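Local coordinates for laccase (Botrytis aclada, PDB 3SQR), which uses copper ions to oxidise phenolic substrates such as hydroquinones while reducing dioxygen to water, and probably acts in lignin degradation and detoxification, at residues Thr143-Leu153 and Ile556-Tyr567; Ser409-Thr419 and Phe430-Ala438. All blocks are in the same frame, centred on the assembly; numbering follows the deposited sequence.

Interaction 1 (Thr143-Leu153 and Ile556-Tyr567)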
loop_
_atom_site.group_PDB
_atom_site.type_symbol
_atom_site.label_atom_id
_atom_site.label_comp_id
_atom_site.label_asym_id
_atom_site.label_seq_id
_atom_site.Cartn_x
_atom_site.Cartn_y
_atom_site.Cartn_z
ATOM N N THR A 143 16.253 -4.513 1.417
ATOM C CA THR A 143 16.991 -3.418 0.730
ATOM C C THR A 143 17.829 -2.543 1.643
ATOM O O THR A 143 18.586 -1.670 1.203
ATOM C CB THR A 143 16.034 -2.533 -0.073
ATOM O OG1 THR A 143 15.162 -1.896 0.832
ATOM C CG2 THR A 143 15.236 -3.353 -1.074
ATOM N N GLN A 144 17.710 -2.787 2.933
ATOM C CA GLN A 144 18.472 -2.090 3.951
ATOM C C GLN A 144 18.420 -2.809 5.280
ATOM O O GLN A 144 17.534 -3.614 5.555
ATOM C CB GLN A 144 17.923 -0.693 4.226
ATOM C CG GLN A 144 16.520 -0.636 4.736
ATOM C CD GLN A 144 16.098 0.791 5.043
ATOM O OE1 GLN A 144 15.531 1.472 4.170
ATOM N NE2 GLN A 144 16.410 1.268 6.236
ATOM N N CYS A 145 19.343 -2.447 6.154
ATOM C CA CYS A 145 19.206 -2.702 7.551
ATOM C C CYS A 145 18.216 -1.636 8.073
ATOM O O CYS A 145 18.130 -0.544 7.501
ATOM C CB CYS A 145 20.518 -2.520 8.312
ATOM S SG CYS A 145 21.760 -3.805 7.866
ATOM N N PRO A 146 17.587 -1.934 9.195
ATOM C CA PRO A 146 16.783 -0.943 9.826
ATOM C C PRO A 146 17.596 0.271 10.220
ATOM O O PRO A 146 18.805 0.204 10.505
ATOM C CB PRO A 146 16.184 -1.659 11.012
ATOM C CG PRO A 146 16.296 -3.118 10.672
ATOM C CD PRO A 146 17.536 -3.198 9.944
ATOM N N ILE A 147 16.918 1.405 10.227
ATOM C CA ILE A 147 17.466 2.646 10.770
ATOM C C ILE A 147 17.388 2.566 12.302
ATOM O O ILE A 147 16.293 2.439 12.910
ATOM C CB ILE A 147 16.652 3.894 10.346
ATOM C CG1 ILE A 147 16.508 3.930 8.819
ATOM C CG2 ILE A 147 17.351 5.191 10.866
ATOM C CD1 ILE A 147 15.414 4.967 8.276
ATOM N N ALA A 148 18.541 2.579 12.955
ATOM C CA ALA A 148 18.522 2.463 14.378
ATOM C C ALA A 148 17.950 3.729 15.036
ATOM O O ALA A 148 18.058 4.794 14.465
ATOM C CB ALA A 148 19.994 2.222 14.897
ATOM N N PRO A 149 17.400 3.613 16.244
ATOM C CA PRO A 149 17.032 4.761 17.055
ATOM C C PRO A 149 18.129 5.803 17.073
ATOM O O PRO A 149 19.342 5.509 17.303
ATOM C CB PRO A 149 16.752 4.145 18.428
ATOM C CG PRO A 149 16.135 2.866 18.101
ATOM C CD PRO A 149 17.009 2.384 16.931
ATOM N N GLY A 150 17.716 7.016 16.724
ATOM C CA GLY A 150 18.614 8.178 16.666
ATOM C C GLY A 150 19.391 8.314 15.380
ATOM O O GLY A 150 20.012 9.341 15.176
ATOM N N ASP A 151 19.381 7.305 14.478
ATOM C CA ASP A 151 20.058 7.432 13.248
ATOM C C ASP A 151 19.103 8.082 12.197
ATOM O O ASP A 151 17.878 8.122 12.385
ATOM C CB ASP A 151 20.528 6.078 12.777
ATOM C CG ASP A 151 21.580 6.159 11.722
ATOM O OD1 ASP A 151 22.156 7.246 11.514
ATOM O OD2 ASP A 151 21.869 5.107 11.081
ATOM N N THR A 152 19.715 8.532 11.123
ATOM C CA THR A 152 19.077 9.105 9.955
ATOM C C THR A 152 19.504 8.369 8.690
ATOM O O THR A 152 20.697 8.057 8.506
ATOM C CB THR A 152 19.362 10.615 9.840
ATOM O OG1 THR A 152 18.870 11.250 11.034
ATOM C CG2 THR A 152 18.677 11.214 8.541
ATOM N N LEU A 153 18.525 8.139 7.798
ATOM C CA LEU A 153 18.805 7.616 6.499
ATOM C C LEU A 153 18.128 8.536 5.548
ATOM O O LEU A 153 16.950 8.750 5.717
ATOM C CB LEU A 153 18.227 6.234 6.316
ATOM C CG LEU A 153 18.450 5.612 4.949
ATOM C CD1 LEU A 153 19.923 5.653 4.383
ATOM C CD2 LEU A 153 17.854 4.180 4.987
ATOM N N ILE A 556 26.440 4.746 2.388
ATOM C CA ILE A 556 25.267 5.054 3.211
ATOM C C ILE A 556 24.638 3.808 3.816
ATOM O O ILE A 556 24.376 3.736 5.012
ATOM C CB ILE A 556 24.265 5.890 2.385
ATOM C CG1 ILE A 556 24.818 7.305 2.207
ATOM C CG2 ILE A 556 22.887 5.870 3.022
ATOM C CD1 ILE A 556 24.098 8.068 1.062
ATOM N N PHE A 557 24.458 2.796 2.996
ATOM C CA PHE A 557 23.916 1.505 3.392
ATOM C C PHE A 557 24.730 0.847 4.478
ATOM O O PHE A 557 24.203 0.372 5.497
ATOM C CB PHE A 557 23.894 0.662 2.129
ATOM C CG PHE A 557 23.398 -0.712 2.297
ATOM C CD1 PHE A 557 24.237 -1.715 2.730
ATOM C CD2 PHE A 557 22.075 -1.046 1.922
ATOM C CE1 PHE A 557 23.761 -3.026 2.855
ATOM C CE2 PHE A 557 21.631 -2.305 2.036
ATOM C CZ PHE A 557 22.468 -3.319 2.520
ATOM N N GLU A 558 26.032 0.841 4.233
ATOM C CA GLU A 558 26.982 0.354 5.242
ATOM C C GLU A 558 26.854 1.068 6.563
ATOM O O GLU A 558 26.842 0.421 7.638
ATOM C CB GLU A 558 28.401 0.490 4.688
ATOM C CG GLU A 558 28.694 -0.494 3.603
ATOM C CD GLU A 558 29.972 -0.175 2.794
ATOM O OE1 GLU A 558 30.621 0.905 2.972
ATOM O OE2 GLU A 558 30.286 -1.016 1.938
ATOM N N ASP A 559 26.721 2.394 6.494
ATOM C CA ASP A 559 26.604 3.168 7.689
ATOM C C ASP A 559 25.315 2.836 8.429
ATOM O O ASP A 559 25.299 2.694 9.654
ATOM C CB ASP A 559 26.633 4.663 7.415
ATOM C CG ASP A 559 28.031 5.198 6.883
ATOM O OD1 ASP A 559 29.051 4.460 6.821
ATOM O OD2 ASP A 559 28.069 6.362 6.396
ATOM N N THR A 560 24.194 2.693 7.689
ATOM C CA THR A 560 22.971 2.321 8.387
ATOM C C THR A 560 23.108 0.979 9.095
ATOM O O THR A 560 22.605 0.774 10.202
ATOM C CB THR A 560 21.766 2.297 7.389
ATOM O OG1 THR A 560 21.750 3.561 6.688
ATOM C CG2 THR A 560 20.434 1.980 8.121
ATOM N N CYS A 561 23.724 0.021 8.436
ATOM C CA CYS A 561 23.873 -1.316 9.011
ATOM C C CYS A 561 24.848 -1.256 10.193
ATOM O O CYS A 561 24.560 -1.815 11.236
ATOM C CB CYS A 561 24.427 -2.290 7.977
ATOM S SG CYS A 561 23.129 -2.812 6.785
ATOM N N ALA A 562 25.933 -0.517 10.021
ATOM C CA ALA A 562 26.855 -0.292 11.150
ATOM C C ALA A 562 26.122 0.250 12.379
ATOM O O ALA A 562 26.253 -0.289 13.486
ATOM C CB ALA A 562 28.001 0.617 10.722
ATOM N N ASN A 563 25.271 1.265 12.199
ATOM C CA ASN A 563 24.515 1.802 13.313
ATOM C C ASN A 563 23.476 0.866 13.852
ATOM O O ASN A 563 23.214 0.848 15.065
ATOM C CB ASN A 563 23.913 3.160 12.958
ATOM C CG ASN A 563 24.972 4.167 12.636
ATOM O OD1 ASN A 563 26.137 3.959 12.997
ATOM N ND2 ASN A 563 24.617 5.232 11.891
ATOM N N TRP A 564 22.873 0.063 12.970
ATOM C CA TRP A 564 21.953 -0.952 13.424
ATOM C C TRP A 564 22.645 -2.012 14.328
ATOM O O TRP A 564 22.128 -2.406 15.337
ATOM C CB TRP A 564 21.326 -1.688 12.214
ATOM C CG TRP A 564 20.298 -2.676 12.661
ATOM C CD1 TRP A 564 20.335 -3.992 12.455
ATOM C CD2 TRP A 564 19.107 -2.416 13.405
ATOM N NE1 TRP A 564 19.264 -4.591 12.996
ATOM C CE2 TRP A 564 18.481 -3.654 13.617
ATOM C CE3 TRP A 564 18.532 -1.278 13.951
ATOM C CZ2 TRP A 564 17.309 -3.795 14.355
ATOM C CZ3 TRP A 564 17.366 -1.417 14.677
ATOM C CH2 TRP A 564 16.759 -2.649 14.885
ATOM N N ASN A 565 23.762 -2.491 13.860
ATOM C CA ASN A 565 24.519 -3.505 14.591
ATOM C C ASN A 565 25.016 -2.986 15.950
ATOM O O ASN A 565 25.197 -3.792 16.867
ATOM C CB ASN A 565 25.686 -3.975 13.717
ATOM C CG ASN A 565 25.231 -4.878 12.589
ATOM O OD1 ASN A 565 24.236 -5.598 12.709
ATOM N ND2 ASN A 565 25.948 -4.826 11.472
ATOM N N ALA A 566 25.286 -1.671 16.035
ATOM C CA ALA A 566 25.600 -0.984 17.327
ATOM C C ALA A 566 24.402 -0.953 18.251
ATOM O O ALA A 566 24.526 -0.908 19.488
ATOM C CB ALA A 566 26.154 0.425 17.094
ATOM N N TYR A 567 23.199 -1.020 17.677
ATOM C CA TYR A 567 21.979 -0.949 18.467
ATOM C C TYR A 567 21.518 -2.280 18.998
ATOM O O TYR A 567 20.982 -2.349 20.080
ATOM C CB TYR A 567 20.817 -0.373 17.611
ATOM C CG TYR A 567 19.485 -0.471 18.257
ATOM C CD1 TYR A 567 19.110 0.410 19.282
ATOM C CD2 TYR A 567 18.537 -1.406 17.838
ATOM C CE1 TYR A 567 17.901 0.302 19.856
ATOM C CE2 TYR A 567 17.315 -1.498 18.431
ATOM C CZ TYR A 567 16.976 -0.652 19.412
ATOM O OH TYR A 567 15.717 -0.810 19.953
HETATM O O HOH W 1 21.231 -0.477 5.254
HETATM O O HOH W 2 20.879 2.661 11.379
HETATM O O HOH W 3 21.500 5.568 8.309
#

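Interaction 2 (Ser409-Thr419 and Phe430-Ala438)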
loop_
_atom_site.group_PDB
_atom_site.type_symbol
_atom_site.label_atom_id
_atom_site.label_comp_id
_atom_site.label_asym_id
_atom_site.label_seq_id
_atom_site.Cartn_x
_atom_site.Cartn_y
_atom_site.Cartn_z
ATOM N N SER A 409 7.796 -22.620 2.996
ATOM C CA SER A 409 8.732 -21.836 3.772
ATOM C C SER A 409 8.085 -20.500 4.182
ATOM O O SER A 409 7.564 -19.779 3.360
ATOM C CB SER A 409 10.002 -21.556 2.957
ATOM O OG SER A 409 10.842 -20.675 3.644
ATOM N N SER A 410 8.160 -20.166 5.439
ATOM C CA SER A 410 7.671 -18.848 5.900
ATOM C C SER A 410 8.809 -17.844 5.919
ATOM O O SER A 410 9.892 -18.119 6.449
ATOM C CB SER A 410 7.083 -19.001 7.287
ATOM O OG SER A 410 6.386 -17.849 7.700
ATOM N N LEU A 411 8.580 -16.651 5.364
ATOM C CA LEU A 411 9.625 -15.620 5.326
ATOM C C LEU A 411 10.024 -15.164 6.700
ATOM O O LEU A 411 9.176 -14.838 7.560
ATOM C CB LEU A 411 9.192 -14.390 4.472
ATOM C CG LEU A 411 10.321 -13.414 4.124
ATOM C CD1 LEU A 411 10.737 -13.569 2.675
ATOM C CD2 LEU A 411 9.829 -11.992 4.424
ATOM N N LEU A 412 11.334 -15.191 6.911
ATOM C CA LEU A 412 11.940 -14.705 8.110
ATOM C C LEU A 412 13.317 -14.143 7.760
ATOM O O LEU A 412 14.251 -14.852 7.318
ATOM C CB LEU A 412 11.994 -15.817 9.151
ATOM C CG LEU A 412 12.778 -15.597 10.430
ATOM C CD1 LEU A 412 12.157 -14.435 11.135
ATOM C CD2 LEU A 412 12.715 -16.902 11.218
ATOM N N LEU A 413 13.432 -12.828 7.946
ATOM C CA LEU A 413 14.595 -12.107 7.481
ATOM C C LEU A 413 15.455 -11.729 8.687
ATOM O O LEU A 413 14.971 -11.562 9.797
ATOM C CB LEU A 413 14.184 -10.854 6.731
ATOM C CG LEU A 413 13.312 -11.073 5.496
ATOM C CD1 LEU A 413 13.139 -9.718 4.782
ATOM C CD2 LEU A 413 13.865 -12.081 4.555
ATOM N N ASP A 414 16.729 -11.525 8.382
ATOM C CA ASP A 414 17.694 -11.007 9.325
ATOM C C ASP A 414 17.955 -9.596 8.963
ATOM O O ASP A 414 18.524 -9.298 7.918
ATOM C CB ASP A 414 19.015 -11.796 9.209
ATOM C CG ASP A 414 19.974 -11.446 10.289
ATOM O OD1 ASP A 414 19.904 -10.344 10.851
ATOM O OD2 ASP A 414 20.853 -12.260 10.546
ATOM N N TRP A 415 17.528 -8.715 9.844
ATOM C CA TRP A 415 17.643 -7.277 9.629
ATOM C C TRP A 415 19.080 -6.808 9.513
ATOM O O TRP A 415 19.366 -5.820 8.833
ATOM C CB TRP A 415 16.959 -6.580 10.773
ATOM C CG TRP A 415 15.461 -6.514 10.692
ATOM C CD1 TRP A 415 14.665 -6.474 9.557
ATOM C CD2 TRP A 415 14.571 -6.450 11.789
ATOM N NE1 TRP A 415 13.367 -6.403 9.900
ATOM C CE2 TRP A 415 13.258 -6.366 11.264
ATOM C CE3 TRP A 415 14.742 -6.420 13.179
ATOM C CZ2 TRP A 415 12.131 -6.281 12.091
ATOM C CZ3 TRP A 415 13.610 -6.369 13.976
ATOM C CH2 TRP A 415 12.335 -6.264 13.438
ATOM N N SER A 416 20.034 -7.536 10.151
ATOM C CA SER A 416 21.427 -7.216 9.982
ATOM C C SER A 416 22.068 -7.808 8.718
ATOM O O SER A 416 23.212 -7.499 8.409
ATOM C CB SER A 416 22.223 -7.703 11.229
ATOM O OG SER A 416 22.362 -9.118 11.159
ATOM N N SER A 417 21.351 -8.663 7.986
ATOM C CA SER A 417 21.893 -9.227 6.770
ATOM C C SER A 417 20.786 -9.208 5.755
ATOM O O SER A 417 20.265 -10.218 5.285
ATOM C CB SER A 417 22.464 -10.658 7.027
ATOM O OG SER A 417 23.156 -11.086 5.896
ATOM N N PRO A 418 20.439 -7.988 5.373
ATOM C CA PRO A 418 19.447 -7.888 4.323
ATOM C C PRO A 418 19.940 -8.488 3.039
ATOM O O PRO A 418 21.136 -8.584 2.794
ATOM C CB PRO A 418 19.241 -6.387 4.195
ATOM C CG PRO A 418 20.441 -5.777 4.665
ATOM C CD PRO A 418 20.936 -6.671 5.789
ATOM N N THR A 419 19.016 -8.894 2.184
ATOM C CA THR A 419 19.333 -9.500 0.907
ATOM C C THR A 419 20.314 -8.693 0.113
ATOM O O THR A 419 21.168 -9.260 -0.563
ATOM C CB THR A 419 18.038 -9.641 0.041
ATOM O OG1 THR A 419 17.032 -10.208 0.882
ATOM C CG2 THR A 419 18.282 -10.554 -1.143
ATOM N N PHE A 430 20.714 -17.935 -1.029
ATOM C CA PHE A 430 20.166 -17.192 0.073
ATOM C C PHE A 430 19.528 -18.140 1.064
ATOM O O PHE A 430 19.218 -19.284 0.702
ATOM C CB PHE A 430 19.138 -16.197 -0.559
ATOM C CG PHE A 430 19.795 -15.240 -1.496
ATOM C CD1 PHE A 430 20.557 -14.200 -1.002
ATOM C CD2 PHE A 430 19.698 -15.406 -2.861
ATOM C CE1 PHE A 430 21.191 -13.306 -1.886
ATOM C CE2 PHE A 430 20.350 -14.551 -3.733
ATOM C CZ PHE A 430 21.083 -13.491 -3.250
ATOM N N PRO A 431 19.375 -17.733 2.310
ATOM C CA PRO A 431 18.692 -18.635 3.217
ATOM C C PRO A 431 17.348 -19.080 2.700
ATOM O O PRO A 431 16.627 -18.276 2.085
ATOM C CB PRO A 431 18.563 -17.813 4.508
ATOM C CG PRO A 431 19.618 -16.832 4.435
ATOM C CD PRO A 431 19.842 -16.526 3.008
ATOM N N THR A 432 16.977 -20.339 2.961
ATOM C CA THR A 432 15.695 -20.833 2.561
ATOM C C THR A 432 14.571 -19.894 3.007
ATOM O O THR A 432 13.627 -19.625 2.262
ATOM C CB THR A 432 15.459 -22.241 3.122
ATOM O OG1 THR A 432 16.456 -23.085 2.526
ATOM C CG2 THR A 432 14.074 -22.726 2.779
ATOM N N GLU A 433 14.683 -19.397 4.208
ATOM C CA GLU A 433 13.582 -18.584 4.750
ATOM C C GLU A 433 13.551 -17.159 4.224
ATOM O O GLU A 433 12.680 -16.384 4.600
ATOM C CB GLU A 433 13.628 -18.608 6.257
ATOM C CG GLU A 433 14.834 -17.943 6.859
ATOM C CD GLU A 433 16.148 -18.825 6.997
ATOM O OE1 GLU A 433 16.308 -19.974 6.458
ATOM O OE2 GLU A 433 17.030 -18.273 7.670
ATOM N N TYR A 434 14.490 -16.798 3.353
ATOM C CA TYR A 434 14.409 -15.553 2.637
ATOM C C TYR A 434 13.448 -15.703 1.461
ATOM O O TYR A 434 13.134 -14.689 0.799
ATOM C CB TYR A 434 15.829 -15.098 2.198
ATOM C CG TYR A 434 16.525 -14.245 3.210
ATOM C CD1 TYR A 434 16.532 -14.590 4.553
ATOM C CD2 TYR A 434 17.173 -13.048 2.856
ATOM C CE1 TYR A 434 17.131 -13.846 5.442
ATOM C CE2 TYR A 434 17.751 -12.276 3.775
ATOM C CZ TYR A 434 17.762 -12.696 5.098
ATOM O OH TYR A 434 18.377 -11.959 6.119
ATOM N N ASN A 435 12.985 -16.935 1.153
ATOM C CA ASN A 435 12.050 -17.183 0.068
ATOM C C ASN A 435 12.426 -16.511 -1.265
ATOM O O ASN A 435 11.575 -15.948 -2.004
ATOM C CB ASN A 435 10.646 -16.819 0.517
ATOM C CG ASN A 435 10.127 -17.750 1.553
ATOM O OD1 ASN A 435 10.816 -18.704 1.942
ATOM N ND2 ASN A 435 8.903 -17.517 2.003
ATOM N N VAL A 436 13.698 -16.653 -1.651
ATOM C CA VAL A 436 14.199 -15.994 -2.856
ATOM C C VAL A 436 13.806 -16.773 -4.088
ATOM O O VAL A 436 14.042 -17.971 -4.193
ATOM C CB VAL A 436 15.735 -15.726 -2.851
ATOM C CG1 VAL A 436 16.197 -15.257 -4.225
ATOM C CG2 VAL A 436 16.079 -14.733 -1.793
ATOM N N VAL A 437 13.220 -16.095 -5.047
ATOM C CA VAL A 437 13.127 -16.625 -6.383
ATOM C C VAL A 437 14.089 -15.796 -7.224
ATOM O O VAL A 437 13.965 -14.559 -7.320
ATOM C CB VAL A 437 11.745 -16.472 -6.965
ATOM C CG1 VAL A 437 11.722 -16.819 -8.440
ATOM C CG2 VAL A 437 10.709 -17.273 -6.169
ATOM N N ALA A 438 15.018 -16.475 -7.884
ATOM C CA ALA A 438 15.967 -15.792 -8.760
ATOM C C ALA A 438 15.347 -15.603 -10.127
ATOM O O ALA A 438 14.767 -16.530 -10.683
ATOM C CB ALA A 438 17.336 -16.608 -8.886
HETATM O O HOH W 4 16.457 -15.543 8.456
#

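Interaction 1 (Thr143-Leu153 and Ile556-Tyr567)
The loop from Cys145 to Ala148 runs beside helical residues 556-567, with CA atoms only 5.1 Å apart at Cys145 and Cys561 and 4.9 Å at Ala148 and Trp564, before a type II turn from Ala148 to Asp151 leads into a strand. A disulfide locks the first of these close approaches: Cys145 SG and Cys561 SG are bonded at 2.0 Å. Next to it, Pro146 sets CB, CG and CD over one face of the Trp564 indole, its CD 3.7 Å from the centroid of the five-membered ring, a CH-pi contact. Trp564 CG is anti to the backbone N (chi1 -176°), which lays the indole beneath the proline and brings its CE3 edge to Ala148 CA. About one helical turn on, Pro149 makes a second CH-pi contact, its CD over the centre of the Tyr567 ring, but with the side chains crossing at about a right angle. Polar contacts gather at Asp151. Asn563 ND2 donates a nearly straight bond (165°) of 2.9 Å to Asp151 OD2, coming from above the carboxylate plane, and the two flat groups are steeply turned, 71° apart. Two waters extend this link: one ties Asp151 OD2 and Thr152 O to Thr560 OG1, and another accepts the Ala148 N-H and lies within hydrogen-bonding distance of Asp151 OD2 and Thr560 O. The contact thus fastens helix 551-567, the last in the chain, to the loop leading into edge strand 152-158 of the N-terminal cupredoxin domain, whose neighbouring strand 107-114 backs the loop through Val112 and Asn114, while Phe557 meets Phe424 of helix 419-424 edge-to-face.

Interaction 2 (Ser409-Thr419 and Phe430-Ala438)
Ser409 OG stands anti to its own backbone N (chi1 173°) and Asn435 CG anti to its carbonyl carbon (chi1 -69°), and these two torsions bring hydroxyl and amide together. Ser409 OG donates to Asn435 OD1 at 2.6 Å, in the carbonyl plane and on a lone pair. The other end of the amide returns a bond to the same residue, Asn435 ND2 to Ser409 O at 3.0 Å, reaching the carbonyl from above its plane. Gripped through both its oxygen and its nitrogen, the amide has its flip state fixed; Ala537 O takes a further bond from ND2. The backbones themselves meet at Leu412 and Glu433, where Leu412 N donates to Glu433 O at 2.9 Å and Leu411 CA directs a C-H to the same oxygen. A water bridges Leu412 O and Glu433 OE2 alongside.

Tyr434 carries the other end of the contact. Its hydroxyl accepts from Asp414 N at 2.8 Å and donates to Ser417 O at 2.7 Å, so the phenol tip spans the first and last residues of the type I turn 414-417. Within that turn, Asp414 OD1 receives Ser416 N in an Asx turn and also Ser416 OG, both from one face of the carboxylate. Leu413 CD2 lies over the centre of the Tyr434 ring, 3.6 Å from its centroid in a CH-pi contact, and Pro431 CD covers the opposite face toward the rim. Thr419 OG1, hydrogen-bonded to Gln539 OE1, meets the ring edge. In the third cupredoxin domain, where the Leu411 side chain comes within about 7 Å of that of the copper ligand His525, the loop after strand 402-406 is thereby joined to the 3-10 turn 432-434 and Asn435, just ahead of edge strand 436-439, which pairs with strand 537-542, while helix 419-424 packs against Phe430 and Tyr434.

Interaction 1 joins parts of the chain some 400 residues apart and is largely buried, whereas interaction 2 is local and only partly buried, linking a loop to the 3-10 turn that leads into strand 436-439, either side of helix 419-424 in the sequence. Their chemistry differs accordingly: a covalent crosslink and prolines laid over aromatic faces, with one direct hydrogen bond and waters beside them, fasten the C-terminal helix to the first domain, while in interaction 2 hydrogen bonds dominate, most of them to backbone groups. Their centres lie 19 Å apart, yet Trp415 O packs against Cys145 SG and Pro146 CD, and Ser416 CB meets Asn565 OD1, so the 414-417 turn abuts both sides of interaction 1.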